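Local structure of transcription termination factor FttA (Pyrococcus horikoshii, 3AF5) at residues 210-215 / 333-338; 350-355 / 382-387; 612-617 / 635-640. The protein probably terminates transcription genome-wide by cleaving nascent RNA at the exit channel of RNA polymerase, acting as a zinc-dependent metallo-beta-lactamase-type nuclease. All coordinates share one frame; numbering follows the deposited sequence.

How the contacts relate
All three contacts involve one mixed sheet of the metallo-beta-lactamase fold. Contact 1 ties the start of strand 335-341 to strand 213-216 of the other sheet; contact 2 lays a loop over the neighbouring strand 349-355, and contact 3 adds the edge strand 638-640 to strand 613-617. Contacts 1 and 2, centres 13 Å apart, are joined by probable backbone hydrogen bonds and a sulfate gripped by Arg336 and His354. Contacts 2 and 3, centres 15 Å apart, share a zinc ion bound by Glu387 and Glu612, distinct from the nuclease pair. Toward that active site, the side chain of Ile350 is about 8 Å from that of His344, and the side chain of Thr616 about 8 Å from that of His618.

Contact 1 (210-215 / 333-338); sequences DESFVL and PDIRLT. With SO4 (sulfate ion), chain F.
Ser212 and Asp334 join the two sheets of the metallo-beta-lactamase sandwich where strands 213-216 and 335-341 begin. The hydroxyl OG of Ser212 donates to OD1 of Asp334 at 2.7 Å, meeting that oxygen nearly along its C-O axis. Beside this polar link lies an apolar one: CD1 of Ile335 touches CB of Ser212 at 3.7 Å and meets CG1 of Val214 at 3.8 Å, the valine and isoleucine reaching toward each other tip to tip. At the outer end the Glu211 side chain crosses Pro333 at about a right angle, with CG 4.1 Å from CB of the proline, while its carboxylate goes on to a salt bridge with Arg180.

A second shell holds the aspartate. CG of Asp334 sits between the backbone N and the carbonyl carbon (chi1 64°), which, with chi2 at -21°, sets OD1 toward Ser212 and OD2 toward its partners Ser186 and Thr209; Ser332 is a further partner of the serine hydroxyl. Both carboxylate oxygens of this buried group are therefore engaged. Farther along the strand, Arg336 NH2 gives a hydrogen bond to O2 of the sulfate at 3.1 Å, the anion lying at the guanidinium edge.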
loop_
_atom_site.group_PDB
_atom_site.type_symbol
_atom_site.label_atom_id
_atom_site.label_comp_id
_atom_site.label_asym_id
_atom_site.label_seq_id
_atom_site.Cartn_x
_atom_site.Cartn_y
_atom_site.Cartn_z
ATOM N N ASP A 210 7.626 20.956 -17.133
ATOM C CA ASP A 210 8.628 22.006 -17.052
ATOM C C ASP A 210 8.597 22.700 -15.705
ATOM O O ASP A 210 9.386 23.596 -15.455
ATOM C CB ASP A 210 8.423 23.029 -18.167
ATOM C CG ASP A 210 7.069 23.698 -18.098
ATOM O OD1 ASP A 210 7.048 24.928 -17.882
ATOM O OD2 ASP A 210 6.031 23.012 -18.253
ATOM N N GLU A 211 7.700 22.267 -14.826
ATOM C CA GLU A 211 7.571 22.888 -13.511
ATOM C C GLU A 211 7.717 21.910 -12.354
ATOM O O GLU A 211 8.161 22.283 -11.274
ATOM C CB GLU A 211 6.203 23.579 -13.420
ATOM C CG GLU A 211 5.864 24.204 -12.073
ATOM C CD GLU A 211 6.826 25.316 -11.686
ATOM O OE1 GLU A 211 7.178 26.119 -12.579
ATOM O OE2 GLU A 211 7.224 25.394 -10.498
ATOM N N SER A 212 7.355 20.653 -12.590
ATOM C CA SER A 212 7.379 19.649 -11.535
ATOM C C SER A 212 8.030 18.311 -11.867
ATOM O O SER A 212 8.383 18.031 -13.013
ATOM C CB SER A 212 5.942 19.373 -11.078
ATOM O OG SER A 212 5.316 20.544 -10.593
ATOM N N PHE A 213 8.150 17.483 -10.831
ATOM C CA PHE A 213 8.719 16.153 -10.932
ATOM C C PHE A 213 8.087 15.312 -9.840
ATOM O O PHE A 213 8.160 15.671 -8.656
ATOM C CB PHE A 213 10.238 16.179 -10.699
ATOM C CG PHE A 213 11.023 16.788 -11.824
ATOM C CD1 PHE A 213 11.069 16.173 -13.075
ATOM C CD2 PHE A 213 11.719 17.978 -11.636
ATOM C CE1 PHE A 213 11.799 16.736 -14.120
ATOM C CE2 PHE A 213 12.451 18.547 -12.673
ATOM C CZ PHE A 213 12.491 17.924 -13.918
ATOM N N VAL A 214 7.433 14.220 -10.226
ATOM C CA VAL A 214 6.844 13.319 -9.241
ATOM C C VAL A 214 7.214 11.901 -9.623
ATOM O O VAL A 214 7.231 11.528 -10.811
ATOM C CB VAL A 214 5.296 13.426 -9.131
ATOM C CG1 VAL A 214 4.884 14.878 -8.919
ATOM C CG2 VAL A 214 4.639 12.835 -10.338
ATOM N N LEU A 215 7.533 11.118 -8.604
ATOM C CA LEU A 215 7.924 9.741 -8.792
ATOM C C LEU A 215 6.761 8.823 -8.405
ATOM O O LEU A 215 6.207 8.932 -7.306
ATOM C CB LEU A 215 9.156 9.488 -7.930
ATOM C CG LEU A 215 9.918 8.176 -7.992
ATOM C CD1 LEU A 215 10.319 7.858 -9.426
ATOM C CD2 LEU A 215 11.143 8.314 -7.091
ATOM N N PRO A 333 2.307 22.931 -8.279
ATOM C CA PRO A 333 1.604 23.937 -9.087
ATOM C C PRO A 333 0.801 23.437 -10.292
ATOM O O PRO A 333 -0.221 24.022 -10.642
ATOM C CB PRO A 333 2.725 24.880 -9.507
ATOM C CG PRO A 333 3.679 24.793 -8.353
ATOM C CD PRO A 333 3.722 23.305 -8.106
ATOM N N ASP A 334 1.240 22.354 -10.919
ATOM C CA ASP A 334 0.536 21.863 -12.088
ATOM C C ASP A 334 0.123 20.402 -12.043
ATOM O O ASP A 334 -0.139 19.793 -13.089
ATOM C CB ASP A 334 1.376 22.129 -13.345
ATOM C CG ASP A 334 2.709 21.364 -13.359
ATOM O OD1 ASP A 334 3.207 20.938 -12.284
ATOM O OD2 ASP A 334 3.273 21.208 -14.467
ATOM N N ILE A 335 0.049 19.832 -10.845
ATOM C CA ILE A 335 -0.350 18.434 -10.722
ATOM C C ILE A 335 -1.272 18.169 -9.527
ATOM O O ILE A 335 -0.909 18.453 -8.386
ATOM C CB ILE A 335 0.889 17.503 -10.587
ATOM C CG1 ILE A 335 1.856 17.736 -11.747
ATOM C CG2 ILE A 335 0.446 16.034 -10.564
ATOM C CD1 ILE A 335 3.146 16.947 -11.626
ATOM N N ARG A 336 -2.456 17.623 -9.791
ATOM C CA ARG A 336 -3.390 17.281 -8.729
ATOM C C ARG A 336 -3.562 15.762 -8.733
ATOM O O ARG A 336 -3.795 15.154 -9.778
ATOM C CB ARG A 336 -4.747 17.959 -8.934
ATOM C CG ARG A 336 -4.730 19.468 -8.774
ATOM C CD ARG A 336 -6.081 19.961 -8.280
ATOM N NE ARG A 336 -7.166 19.221 -8.914
ATOM C CZ ARG A 336 -7.555 19.403 -10.169
ATOM N NH1 ARG A 336 -6.943 20.318 -10.912
ATOM N NH2 ARG A 336 -8.531 18.658 -10.686
ATOM N N LEU A 337 -3.470 15.160 -7.554
ATOM C CA LEU A 337 -3.571 13.711 -7.400
ATOM C C LEU A 337 -4.914 13.175 -6.881
ATOM O O LEU A 337 -5.608 13.841 -6.118
ATOM C CB LEU A 337 -2.462 13.250 -6.454
ATOM C CG LEU A 337 -2.490 11.810 -5.961
ATOM C CD1 LEU A 337 -2.156 10.881 -7.114
ATOM C CD2 LEU A 337 -1.487 11.649 -4.830
ATOM N N THR A 338 -5.256 11.958 -7.300
ATOM C CA THR A 338 -6.476 11.269 -6.872
ATOM C C THR A 338 -6.196 9.775 -6.945
ATOM O O THR A 338 -5.741 9.271 -7.973
ATOM C CB THR A 338 -7.692 11.553 -7.789
ATOM O OG1 THR A 338 -7.904 12.964 -7.889
ATOM C CG2 THR A 338 -8.951 10.918 -7.204
HETATM S S SO4 F . -9.598 16.688 -14.457
HETATM O O1 SO4 F . -8.565 17.116 -15.408
HETATM O O2 SO4 F . -9.674 17.663 -13.358
HETATM O O3 SO4 F . -10.896 16.612 -15.150
HETATM O O4 SO4 F . -9.255 15.360 -13.919
#

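Contact 2 (350-355 / 382-387). With ZN (zinc ion), chain M; SO4 (sulfate ion), chain F.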
loop_
_atom_site.group_PDB
_atom_site.type_symbol
_atom_site.label_atom_id
_atom_site.label_comp_id
_atom_site.label_asym_id
_atom_site.label_seq_id
_atom_site.Cartn_x
_atom_site.Cartn_y
_atom_site.Cartn_z
ATOM N N ILE A 350 -4.837 3.092 -7.964
ATOM C CA ILE A 350 -4.525 3.419 -9.335
ATOM C C ILE A 350 -4.264 4.907 -9.200
ATOM O O ILE A 350 -5.095 5.629 -8.661
ATOM C CB ILE A 350 -5.728 3.219 -10.254
ATOM C CG1 ILE A 350 -6.007 1.722 -10.433
ATOM C CG2 ILE A 350 -5.465 3.915 -11.591
ATOM C CD1 ILE A 350 -7.139 1.421 -11.415
ATOM N N VAL A 351 -3.114 5.373 -9.658
ATOM C CA VAL A 351 -2.802 6.786 -9.521
ATOM C C VAL A 351 -3.321 7.618 -10.688
ATOM O O VAL A 351 -3.046 7.322 -11.849
ATOM C CB VAL A 351 -1.283 6.986 -9.367
ATOM C CG1 VAL A 351 -0.935 8.465 -9.382
ATOM C CG2 VAL A 351 -0.821 6.359 -8.072
ATOM N N HIS A 352 -4.101 8.645 -10.379
ATOM C CA HIS A 352 -4.616 9.515 -11.426
ATOM C C HIS A 352 -4.020 10.912 -11.266
ATOM O O HIS A 352 -4.247 11.594 -10.266
ATOM C CB HIS A 352 -6.148 9.591 -11.395
ATOM C CG HIS A 352 -6.722 10.440 -12.485
ATOM N ND1 HIS A 352 -6.775 11.816 -12.403
ATOM C CD2 HIS A 352 -7.160 10.121 -13.726
ATOM C CE1 HIS A 352 -7.214 12.308 -13.549
ATOM N NE2 HIS A 352 -7.454 11.301 -14.369
ATOM N N LEU A 353 -3.235 11.322 -12.253
ATOM C CA LEU A 353 -2.621 12.633 -12.203
ATOM C C LEU A 353 -3.322 13.607 -13.140
ATOM O O LEU A 353 -3.435 13.358 -14.338
ATOM C CB LEU A 353 -1.135 12.543 -12.581
ATOM C CG LEU A 353 -0.233 11.667 -11.699
ATOM C CD1 LEU A 353 1.192 11.777 -12.207
ATOM C CD2 LEU A 353 -0.303 12.101 -10.222
ATOM N N HIS A 354 -3.834 14.696 -12.577
ATOM C CA HIS A 354 -4.452 15.748 -13.379
ATOM C C HIS A 354 -3.267 16.668 -13.638
ATOM O O HIS A 354 -2.750 17.271 -12.696
ATOM C CB HIS A 354 -5.496 16.531 -12.583
ATOM C CG HIS A 354 -5.704 17.926 -13.097
ATOM N ND1 HIS A 354 -6.515 18.210 -14.177
ATOM C CD2 HIS A 354 -5.114 19.098 -12.753
ATOM C CE1 HIS A 354 -6.414 19.492 -14.477
ATOM N NE2 HIS A 354 -5.569 20.054 -13.629
ATOM N N ILE A 355 -2.825 16.783 -14.887
ATOM C CA ILE A 355 -1.667 17.636 -15.174
ATOM C C ILE A 355 -1.945 18.908 -15.976
ATOM O O ILE A 355 -2.544 18.869 -17.057
ATOM C CB ILE A 355 -0.566 16.846 -15.907
ATOM C CG1 ILE A 355 -0.246 15.563 -15.139
ATOM C CG2 ILE A 355 0.679 17.702 -16.042
ATOM C CD1 ILE A 355 0.740 14.649 -15.836
ATOM N N LYS A 382 -13.624 4.140 -14.074
ATOM C CA LYS A 382 -14.287 5.388 -14.407
ATOM C C LYS A 382 -13.480 6.584 -13.888
ATOM O O LYS A 382 -13.284 6.747 -12.687
ATOM C CB LYS A 382 -15.694 5.359 -13.804
ATOM C CG LYS A 382 -16.663 6.423 -14.289
ATOM C CD LYS A 382 -18.019 6.206 -13.612
ATOM C CE LYS A 382 -19.036 7.305 -13.931
ATOM N NZ LYS A 382 -20.284 7.138 -13.112
ATOM N N PHE A 383 -13.004 7.415 -14.808
ATOM C CA PHE A 383 -12.203 8.583 -14.444
ATOM C C PHE A 383 -12.819 9.869 -14.979
ATOM O O PHE A 383 -13.726 9.841 -15.814
ATOM C CB PHE A 383 -10.786 8.449 -15.018
ATOM C CG PHE A 383 -10.051 7.241 -14.534
ATOM C CD1 PHE A 383 -9.331 7.281 -13.343
ATOM C CD2 PHE A 383 -10.110 6.045 -15.245
ATOM C CE1 PHE A 383 -8.685 6.146 -12.865
ATOM C CE2 PHE A 383 -9.470 4.914 -14.775
ATOM C CZ PHE A 383 -8.757 4.961 -13.583
ATOM N N PRO A 384 -12.340 11.022 -14.492
ATOM C CA PRO A 384 -12.899 12.275 -14.997
ATOM C C PRO A 384 -12.420 12.490 -16.441
ATOM O O PRO A 384 -13.186 12.294 -17.393
ATOM C CB PRO A 384 -12.345 13.317 -14.022
ATOM C CG PRO A 384 -11.028 12.720 -13.594
ATOM C CD PRO A 384 -11.398 11.266 -13.382
ATOM N N ARG A 385 -11.155 12.881 -16.593
ATOM C CA ARG A 385 -10.551 13.119 -17.901
ATOM C C ARG A 385 -9.316 12.226 -17.991
ATOM O O ARG A 385 -8.607 12.045 -17.004
ATOM C CB ARG A 385 -10.178 14.600 -18.046
ATOM C CG ARG A 385 -11.145 15.386 -18.932
ATOM C CD ARG A 385 -11.433 16.795 -18.411
ATOM N NE ARG A 385 -10.285 17.701 -18.491
ATOM C CZ ARG A 385 -10.304 18.974 -18.095
ATOM N NH1 ARG A 385 -9.219 19.728 -18.203
ATOM N NH2 ARG A 385 -11.413 19.499 -17.590
ATOM N N LEU A 386 -9.043 11.667 -19.163
ATOM C CA LEU A 386 -7.910 10.766 -19.281
ATOM C C LEU A 386 -7.318 10.618 -20.676
ATOM O O LEU A 386 -7.971 10.121 -21.578
ATOM C CB LEU A 386 -8.328 9.380 -18.781
ATOM C CG LEU A 386 -7.305 8.250 -18.928
ATOM C CD1 LEU A 386 -6.107 8.582 -18.062
ATOM C CD2 LEU A 386 -7.911 6.904 -18.533
ATOM N N GLU A 387 -6.065 11.019 -20.843
ATOM C CA GLU A 387 -5.408 10.880 -22.135
ATOM C C GLU A 387 -4.515 9.630 -22.188
ATOM O O GLU A 387 -4.649 8.815 -23.101
ATOM C CB GLU A 387 -4.577 12.134 -22.465
ATOM C CG GLU A 387 -3.649 11.961 -23.667
ATOM C CD GLU A 387 -2.884 13.242 -24.045
ATOM O OE1 GLU A 387 -3.371 14.009 -24.911
ATOM O OE2 GLU A 387 -1.795 13.488 -23.474
HETATM ZN ZN ZN M . -4.336 14.392 -26.646
HETATM S S SO4 F . -9.598 16.688 -14.457
HETATM O O1 SO4 F . -8.565 17.116 -15.408
HETATM O O2 SO4 F . -9.674 17.663 -13.358
HETATM O O3 SO4 F . -10.896 16.612 -15.150
HETATM O O4 SO4 F . -9.255 15.360 -13.919
#
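His352 is wedged against the loop 382-387 by three successive residues of it. Its NE2 donates to the backbone O of Arg385 at 3.0 Å, a nearly straight bond (164°) whose acceptor lies in the imidazole plane, which helps to hold the ring's rotation. Pro384 comes from the opposite direction and sets CD over one face of the ring, displaced toward its rim. Phe383 slides past: the two planes are nearly parallel, at 16°, but the centroids stand 5.7 Å apart, so the rings scarcely overlap and the touch is CD2 of His352 on CD1 of Phe383, 3.6 Å. The far end of the phenyl ring continues this buried packing, CZ resting 4.0 Å from CG2 of Ile350; His340 adds a steeply inclined aromatic neighbour.

The other end is looser and more open, with Arg385 exposed, His354 partly so and Pro384 at the border. Here a sulfate, probably from the crystallisation liquor, takes a hydrogen bond from ND1 of His354 to its O1 (2.6 Å), met at the imidazole edge. Arg385 lays its guanidinium face against that anion, and its NE is bonded to Gly358 O. Beyond, the extended side chain of Glu387 carries OE1 to 2.0 Å from a zinc ion also held by Glu612. Val351 and Leu353, alternating with these histidines, face strand 251-253 of the partner sheet, so the loop packs on the outer side of one sheet of a metallo-beta-lactamase sandwich.

Contact 3 (612-617 / 635-640). With ZN (zinc ion), chain M.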
loop_
_atom_site.group_PDB
_atom_site.type_symbol
_atom_site.label_atom_id
_atom_site.label_comp_id
_atom_site.label_asym_id
_atom_site.label_seq_id
_atom_site.Cartn_x
_atom_site.Cartn_y
_atom_site.Cartn_z
ATOM N N GLU A 612 -6.406 7.971 -25.202
ATOM C CA GLU A 612 -5.872 8.200 -26.538
ATOM C C GLU A 612 -4.578 7.427 -26.719
ATOM O O GLU A 612 -4.109 7.221 -27.837
ATOM C CB GLU A 612 -5.610 9.695 -26.762
ATOM C CG GLU A 612 -6.881 10.515 -26.992
ATOM C CD GLU A 612 -6.641 12.024 -26.996
ATOM O OE1 GLU A 612 -7.580 12.770 -27.376
ATOM O OE2 GLU A 612 -5.527 12.465 -26.615
ATOM N N ARG A 613 -4.014 6.985 -25.604
ATOM C CA ARG A 613 -2.763 6.250 -25.624
ATOM C C ARG A 613 -2.652 5.290 -24.437
ATOM O O ARG A 613 -3.080 5.610 -23.333
ATOM C CB ARG A 613 -1.620 7.268 -25.618
ATOM C CG ARG A 613 -0.277 6.733 -25.245
ATOM C CD ARG A 613 0.803 7.757 -25.551
ATOM N NE ARG A 613 0.480 9.098 -25.068
ATOM C CZ ARG A 613 0.207 10.130 -25.863
ATOM N NH1 ARG A 613 0.218 9.967 -27.180
ATOM N NH2 ARG A 613 -0.069 11.323 -25.347
ATOM N N ILE A 614 -2.098 4.104 -24.671
ATOM C CA ILE A 614 -1.907 3.127 -23.598
ATOM C C ILE A 614 -0.460 2.619 -23.580
ATOM O O ILE A 614 0.081 2.205 -24.613
ATOM C CB ILE A 614 -2.857 1.918 -23.751
ATOM C CG1 ILE A 614 -4.296 2.342 -23.442
ATOM C CG2 ILE A 614 -2.433 0.797 -22.813
ATOM C CD1 ILE A 614 -5.350 1.267 -23.767
ATOM N N ILE A 615 0.160 2.653 -22.405
ATOM C CA ILE A 615 1.537 2.191 -22.249
ATOM C C ILE A 615 1.601 0.955 -21.354
ATOM O O ILE A 615 1.252 1.017 -20.180
ATOM C CB ILE A 615 2.402 3.313 -21.662
ATOM C CG1 ILE A 615 2.363 4.501 -22.616
ATOM C CG2 ILE A 615 3.827 2.851 -21.473
ATOM C CD1 ILE A 615 3.031 5.719 -22.079
ATOM N N THR A 616 2.037 -0.168 -21.915
ATOM C CA THR A 616 2.122 -1.411 -21.155
ATOM C C THR A 616 3.459 -1.585 -20.442
ATOM O O THR A 616 4.532 -1.441 -21.043
ATOM C CB THR A 616 1.915 -2.633 -22.056
ATOM O OG1 THR A 616 2.958 -2.674 -23.033
ATOM C CG2 THR A 616 0.557 -2.570 -22.744
ATOM N N VAL A 617 3.385 -1.922 -19.160
ATOM C CA VAL A 617 4.575 -2.105 -18.346
ATOM C C VAL A 617 4.368 -3.254 -17.380
ATOM O O VAL A 617 3.367 -3.968 -17.441
ATOM C CB VAL A 617 4.853 -0.867 -17.475
ATOM C CG1 VAL A 617 5.052 0.356 -18.330
ATOM C CG2 VAL A 617 3.695 -0.673 -16.497
ATOM N N PHE A 635 -8.565 -2.619 -30.413
ATOM C CA PHE A 635 -9.260 -1.371 -30.128
ATOM C C PHE A 635 -8.749 -0.196 -30.946
ATOM O O PHE A 635 -9.268 0.918 -30.834
ATOM C CB PHE A 635 -9.126 -1.036 -28.642
ATOM C CG PHE A 635 -9.623 -2.113 -27.729
ATOM C CD1 PHE A 635 -10.989 -2.284 -27.510
ATOM C CD2 PHE A 635 -8.726 -2.960 -27.085
ATOM C CE1 PHE A 635 -11.461 -3.286 -26.658
ATOM C CE2 PHE A 635 -9.186 -3.967 -26.229
ATOM C CZ PHE A 635 -10.561 -4.129 -26.016
ATOM N N GLY A 636 -7.721 -0.438 -31.753
ATOM C CA GLY A 636 -7.160 0.629 -32.565
ATOM C C GLY A 636 -6.586 1.794 -31.774
ATOM O O GLY A 636 -6.466 2.894 -32.304
ATOM N N ILE A 637 -6.230 1.570 -30.510
ATOM C CA ILE A 637 -5.657 2.631 -29.682
ATOM C C ILE A 637 -4.135 2.596 -29.788
ATOM O O ILE A 637 -3.546 1.526 -29.916
ATOM C CB ILE A 637 -6.043 2.455 -28.192
ATOM C CG1 ILE A 637 -7.555 2.610 -28.019
ATOM C CG2 ILE A 637 -5.293 3.465 -27.327
ATOM C CD1 ILE A 637 -8.049 2.263 -26.639
ATOM N N SER A 638 -3.495 3.760 -29.757
ATOM C CA SER A 638 -2.038 3.798 -29.823
ATOM C C SER A 638 -1.470 3.137 -28.576
ATOM O O SER A 638 -1.909 3.428 -27.462
ATOM C CB SER A 638 -1.543 5.236 -29.890
ATOM O OG SER A 638 -1.853 5.810 -31.145
ATOM N N THR A 639 -0.502 2.248 -28.751
ATOM C CA THR A 639 0.094 1.563 -27.612
ATOM C C THR A 639 1.611 1.498 -27.724
ATOM O O THR A 639 2.173 1.701 -28.791
ATOM C CB THR A 639 -0.426 0.108 -27.500
ATOM O OG1 THR A 639 -0.071 -0.612 -28.689
ATOM C CG2 THR A 639 -1.942 0.072 -27.315
ATOM N N ARG A 640 2.272 1.212 -26.611
ATOM C CA ARG A 640 3.721 1.073 -26.599
ATOM C C ARG A 640 4.223 0.358 -25.359
ATOM O O ARG A 640 3.769 0.636 -24.248
ATOM C CB ARG A 640 4.417 2.430 -26.687
ATOM C CG ARG A 640 5.930 2.306 -26.501
ATOM C CD ARG A 640 6.609 3.533 -26.989
ATOM N NE ARG A 640 6.244 3.782 -28.379
ATOM C CZ ARG A 640 6.178 4.988 -28.933
ATOM N NH1 ARG A 640 6.458 6.072 -28.207
ATOM N NH2 ARG A 640 5.822 5.106 -30.210
HETATM ZN ZN ZN M . -4.336 14.392 -26.646
#
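Ile614 and Ile637 meet through their methyl ends, CD1 to CD1 at 4.1 Å, where the loop leaving helix 621-635 enters strand 638-640. Both are in the same conformation, CG1 anti to the carbonyl carbon (chi1 -71° in Ile614) and the chain extended beyond it, and the two side chains cross obliquely. On the same face of the sheet, CG2 of Thr639 packs 4.1 Å from CB of Ile614. With chi1 at 61° this threonine holds OG1 between its backbone N and carbonyl carbon, bonded to Ala628 O of the covering helix. Thr616 has the same turn, and its OG1 is bonded to Cys624 O. Ile615 points to the other face, its CG2 3.6 Å from Arg640 O.

The backbones run parallel: Ile614 N donates to Ser638 O at 2.9 Å, Arg640 N to Ile614 O at 3.1 Å, and Thr616 N to Arg640 O at 3.0 Å. Ahead of the strand, the side chain of Glu612 leaves the backbone away from 635-640 and extends beyond CG, its OE2 binding a zinc ion 2.3 Å off. Strand 613-617, helix 621-635 and strand 638-640 form a beta-alpha-beta crossover, whose first strand runs directly to the zinc ligand His618.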